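Local coordinates for protein TASOR (Homo sapiens, PDB 6TL1) that is a component of the HUSH complex, which maintains epigenetic silencing by promoting recruitment of the histone methyltransferase SETDB1 and of MORC2, at residues M126-F132 with P201-F207; A2-P6 with V82-E87. One frame throughout, in Å; residues are numbered along the deposited sequence.

Contact 1. Residues M126-F132 with P201-F207; sequences MGDVVIF and PYAVVSF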
# COMPACT_ATOMS: atom_id res chain seq x y z
N MET A 126 19.59 -0.94 -1.10
CA MET A 126 19.07 0.02 -0.13
C MET A 126 17.80 0.64 -0.70
O MET A 126 17.71 0.89 -1.90
CB MET A 126 20.13 1.08 0.16
CG MET A 126 19.61 2.33 0.83
SD MET A 126 20.92 3.34 1.58
CE MET A 126 22.30 2.26 1.68
N GLY A 127 16.84 0.93 0.18
CA GLY A 127 15.56 1.44 -0.28
C GLY A 127 14.81 2.15 0.82
O GLY A 127 15.15 2.07 2.01
N ASP A 128 13.76 2.84 0.40
CA ASP A 128 12.82 3.52 1.28
C ASP A 128 11.44 2.94 1.06
O ASP A 128 10.99 2.82 -0.09
CB ASP A 128 12.79 5.03 0.98
CG ASP A 128 14.10 5.71 1.26
OD1 ASP A 128 14.67 5.48 2.35
OD2 ASP A 128 14.57 6.47 0.38
N VAL A 129 10.76 2.57 2.14
CA VAL A 129 9.42 1.99 2.05
C VAL A 129 8.47 2.90 2.82
O VAL A 129 8.69 3.17 4.01
CB VAL A 129 9.38 0.56 2.60
CG1 VAL A 129 7.98 -0.00 2.50
CG2 VAL A 129 10.37 -0.32 1.84
N VAL A 130 7.42 3.38 2.14
CA VAL A 130 6.33 4.11 2.78
C VAL A 130 5.28 3.12 3.22
O VAL A 130 4.89 2.21 2.47
CB VAL A 130 5.74 5.18 1.84
CG1 VAL A 130 4.55 5.92 2.51
CG2 VAL A 130 6.78 6.23 1.51
N ILE A 131 4.89 3.22 4.49
CA ILE A 131 3.80 2.43 5.05
C ILE A 131 2.56 3.30 5.04
O ILE A 131 2.53 4.38 5.65
CB ILE A 131 4.13 1.96 6.47
CG1 ILE A 131 5.37 1.05 6.48
CG2 ILE A 131 2.90 1.31 7.12
CD1 ILE A 131 5.80 0.59 7.87
N PHE A 132 1.53 2.84 4.34
CA PHE A 132 0.24 3.52 4.28
C PHE A 132 -0.74 2.83 5.20
O PHE A 132 -0.80 1.60 5.25
CB PHE A 132 -0.33 3.50 2.86
CG PHE A 132 0.47 4.28 1.88
CD1 PHE A 132 1.49 3.67 1.17
CD2 PHE A 132 0.21 5.62 1.66
CE1 PHE A 132 2.23 4.39 0.25
CE2 PHE A 132 0.96 6.35 0.76
CZ PHE A 132 1.98 5.73 0.06
N PRO A 201 -0.47 8.05 4.03
CA PRO A 201 0.87 7.72 4.51
C PRO A 201 0.96 7.79 6.03
O PRO A 201 0.46 8.74 6.65
CB PRO A 201 1.77 8.76 3.84
CG PRO A 201 0.87 9.90 3.57
CD PRO A 201 -0.49 9.32 3.28
N TYR A 202 1.56 6.77 6.62
CA TYR A 202 1.65 6.57 8.06
C TYR A 202 3.08 6.54 8.58
O TYR A 202 3.37 7.12 9.63
CB TYR A 202 0.94 5.25 8.41
CG TYR A 202 1.04 4.83 9.85
CD1 TYR A 202 0.20 5.38 10.81
CD2 TYR A 202 1.97 3.87 10.25
CE1 TYR A 202 0.29 5.00 12.14
CE2 TYR A 202 2.07 3.49 11.58
CZ TYR A 202 1.23 4.05 12.51
OH TYR A 202 1.33 3.66 13.83
N ALA A 203 4.01 5.90 7.86
CA ALA A 203 5.39 5.81 8.31
C ALA A 203 6.29 5.58 7.11
O ALA A 203 5.85 5.13 6.06
CB ALA A 203 5.57 4.68 9.34
N VAL A 204 7.58 5.89 7.30
CA VAL A 204 8.61 5.64 6.30
C VAL A 204 9.79 4.96 6.99
O VAL A 204 10.21 5.38 8.07
CB VAL A 204 9.08 6.94 5.62
CG1 VAL A 204 9.99 6.62 4.45
CG2 VAL A 204 7.87 7.76 5.15
N VAL A 205 10.31 3.91 6.36
CA VAL A 205 11.51 3.23 6.83
C VAL A 205 12.50 3.15 5.68
O VAL A 205 12.12 3.11 4.51
CB VAL A 205 11.19 1.81 7.34
CG1 VAL A 205 10.30 1.86 8.57
CG2 VAL A 205 10.56 0.98 6.22
N SER A 206 13.77 3.14 6.03
CA SER A 206 14.85 2.86 5.10
C SER A 206 15.40 1.48 5.45
O SER A 206 15.56 1.15 6.62
CB SER A 206 15.94 3.92 5.18
OG SER A 206 15.48 5.15 4.64
N PHE A 207 15.68 0.67 4.43
CA PHE A 207 16.19 -0.68 4.67
C PHE A 207 17.48 -0.91 3.90
O PHE A 207 17.77 -0.26 2.90
CB PHE A 207 15.16 -1.76 4.28
CG PHE A 207 14.93 -1.89 2.78
CD1 PHE A 207 15.79 -2.63 1.99
CD2 PHE A 207 13.83 -1.31 2.19
CE1 PHE A 207 15.58 -2.75 0.62
CE2 PHE A 207 13.60 -1.43 0.83
CZ PHE A 207 14.48 -2.16 0.04
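With chi1 at 70°, the CG of Phe-207 sits between its own backbone N and carbonyl carbon, a rotation that swings the ring back across the neighbouring strand and over Gly-127. The glycine CA lies above one ring face, 4.0 Å from the centroid, in a CH-pi contact, while Val-129 CG2 meets the ring at its edge, 3.6 Å from Phe-207 CE2. Gly-127 and Phe-207 are a hydrogen-bonded antiparallel pair, as are Val-129 with Val-205 and Ile-131 with Ala-203. On the face carrying Asp-128, Val-130 and Val-204, Ser-206 OG donates to Asp-128 OD1 at a very short 2.5 Å; Arg-38 is a second partner of the hydroxyl. Val-130 CG2 meets Val-204 CG2 at 4.1 Å. Farther along, Ile-131 O takes two N-H groups, from Tyr-202 N at 2.8 Å and Ala-203 N at 3.1 Å, which moves the pairing on by one residue. Phe-132 then faces Pro-201, its CE2 4.0 Å from Pro-201 CB. Helix 82-88 covers the Val-204 face and helix 12-22 the Val-205 face. Two residues facing one define a classic beta bulge, here between two inner strands of the pseudo-PARP domain's five-stranded antiparallel sheet.

Contact 2. Residues A2-P6 with V82-E87; sequences ALFQP and VQTICE
Phe-4 pushes the far end of its ring against the first turn of helix 82-88, and this is the tight, apolar part of the contact. Its CZ lies 3.6 Å from Cys-86 CB and 3.9 Å from Val-82 CG1, so the end of the ring abuts two residues one helical turn apart. The sulfur of Cys-86 comes to the ring edge, 4.9 Å from the centroid and 76° off the ring normal, a sulfur-aromatic contact. Phe-4 reaches this position because its CG stands anti to the carbonyl carbon (chi1 -63°), which carries the ring toward the helix although its CB does not aim there. Val-42 and Val-204, from the sheet, also touch this aromatic group. Leu-3 belongs to the same packed part: a chi1 of 180° carries its CG toward the helix. Its CD1 approaches Cys-86 O, and its CD2 lies 3.7 Å from Glu-87 CB, Leu-3 and Glu-87 crossing at about a right angle.

The solvent side is looser and more polar. Gln-83 sets its OE1 in the plane of the Phe-4 ring at the edge, 3.4 Å from CE2, with the amide steeply inclined to the ring. Its NE2 donates to Glu-87 OE2 at 2.7 Å, a bond within the helix that helps to fix the rotation of the amide. Gln-83 and Glu-87 are both exposed, and their link spans one turn on the solvent-exposed side of the helix. The whole is plain packing of a loop residue and the first residue of an edge strand on a short helix that covers one face of the five-stranded antiparallel sheet.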
# COMPACT_ATOMS: atom_id res chain seq x y z
N ALA A 2 5.32 19.55 11.51
CA ALA A 2 6.43 18.64 11.23
C ALA A 2 5.93 17.38 10.54
O ALA A 2 5.33 16.50 11.17
CB ALA A 2 7.17 18.29 12.52
N LEU A 3 6.20 17.27 9.23
CA LEU A 3 5.67 16.15 8.46
C LEU A 3 6.29 14.82 8.89
O LEU A 3 5.58 13.82 9.01
CB LEU A 3 5.90 16.41 6.96
CG LEU A 3 5.42 15.32 5.99
CD1 LEU A 3 3.94 15.05 6.18
CD2 LEU A 3 5.69 15.74 4.55
N PHE A 4 7.59 14.80 9.17
CA PHE A 4 8.27 13.57 9.56
C PHE A 4 8.71 13.64 11.00
O PHE A 4 9.32 14.63 11.43
CB PHE A 4 9.48 13.30 8.65
CG PHE A 4 9.11 13.08 7.22
CD1 PHE A 4 8.54 11.89 6.82
CD2 PHE A 4 9.30 14.08 6.28
CE1 PHE A 4 8.18 11.68 5.51
CE2 PHE A 4 8.95 13.88 4.95
CZ PHE A 4 8.38 12.68 4.57
N GLN A 5 8.45 12.57 11.75
CA GLN A 5 8.99 12.51 13.11
C GLN A 5 9.99 11.38 13.18
O GLN A 5 9.58 10.19 13.16
CB GLN A 5 7.87 12.33 14.13
CG GLN A 5 8.35 11.83 15.49
CD GLN A 5 7.26 11.14 16.28
OE1 GLN A 5 6.12 11.03 15.83
NE2 GLN A 5 7.59 10.72 17.49
N PRO A 6 11.29 11.63 13.23
CA PRO A 6 12.27 10.57 13.33
C PRO A 6 12.11 9.80 14.63
O PRO A 6 11.83 10.39 15.68
CB PRO A 6 13.62 11.29 13.26
CG PRO A 6 13.31 12.61 12.61
CD PRO A 6 11.93 12.96 13.07
N VAL A 82 10.00 10.12 -1.37
CA VAL A 82 9.30 10.01 -0.09
C VAL A 82 8.62 11.32 0.25
O VAL A 82 7.48 11.36 0.72
CB VAL A 82 10.27 9.58 1.03
CG1 VAL A 82 9.59 9.73 2.39
CG2 VAL A 82 10.74 8.16 0.83
N GLN A 83 9.33 12.43 0.03
CA GLN A 83 8.82 13.75 0.37
C GLN A 83 7.49 14.03 -0.31
O GLN A 83 6.52 14.41 0.35
CB GLN A 83 9.85 14.81 -0.01
CG GLN A 83 9.36 16.27 0.12
CD GLN A 83 8.92 16.63 1.52
OE1 GLN A 83 9.51 16.19 2.50
NE2 GLN A 83 7.87 17.44 1.62
N THR A 84 7.42 13.82 -1.62
CA THR A 84 6.22 14.21 -2.37
C THR A 84 5.01 13.35 -2.02
O THR A 84 3.91 13.88 -1.86
CB THR A 84 6.50 14.12 -3.87
OG1 THR A 84 7.64 14.93 -4.18
CG2 THR A 84 5.31 14.62 -4.66
N ILE A 85 5.20 12.03 -1.88
CA ILE A 85 4.07 11.18 -1.52
C ILE A 85 3.58 11.47 -0.11
O ILE A 85 2.38 11.50 0.15
CB ILE A 85 4.41 9.68 -1.72
CG1 ILE A 85 4.50 9.32 -3.20
CG2 ILE A 85 3.36 8.80 -1.06
CD1 ILE A 85 5.86 9.45 -3.81
N CYS A 86 4.50 11.67 0.84
CA CYS A 86 4.04 11.92 2.21
C CYS A 86 3.40 13.30 2.34
O CYS A 86 2.49 13.49 3.15
CB CYS A 86 5.18 11.75 3.19
SG CYS A 86 5.76 10.03 3.27
N GLU A 87 3.83 14.26 1.53
CA GLU A 87 3.25 15.59 1.66
C GLU A 87 1.99 15.74 0.82
O GLU A 87 1.02 16.34 1.28
CB GLU A 87 4.29 16.65 1.28
CG GLU A 87 3.67 17.99 0.91
CD GLU A 87 4.70 18.99 0.42
OE1 GLU A 87 4.31 20.15 0.20
OE2 GLU A 87 5.86 18.60 0.21

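In the fold
The two contacts show how one helix can unite the middle of a sheet with its edge. Their centres lie about 10 Å apart, and both reach the same five-stranded antiparallel sheet: contact 1 pairs two inner strands, whereas contact 2 joins the edge strand 4-6 to helix 82-88. The helix lies against the inner pair as well, with Val-204 CG2 3.6 Å from Cys-86 SG and Phe-132 CZ 3.5 Å from Ile-85 CG2. Val-82 touches both Asp-128 and Val-204. Cys-86 and Val-82 thus meet Phe-4 and Val-204 alike, making the buried face of contact 1 continuous with the surface packing of contact 2.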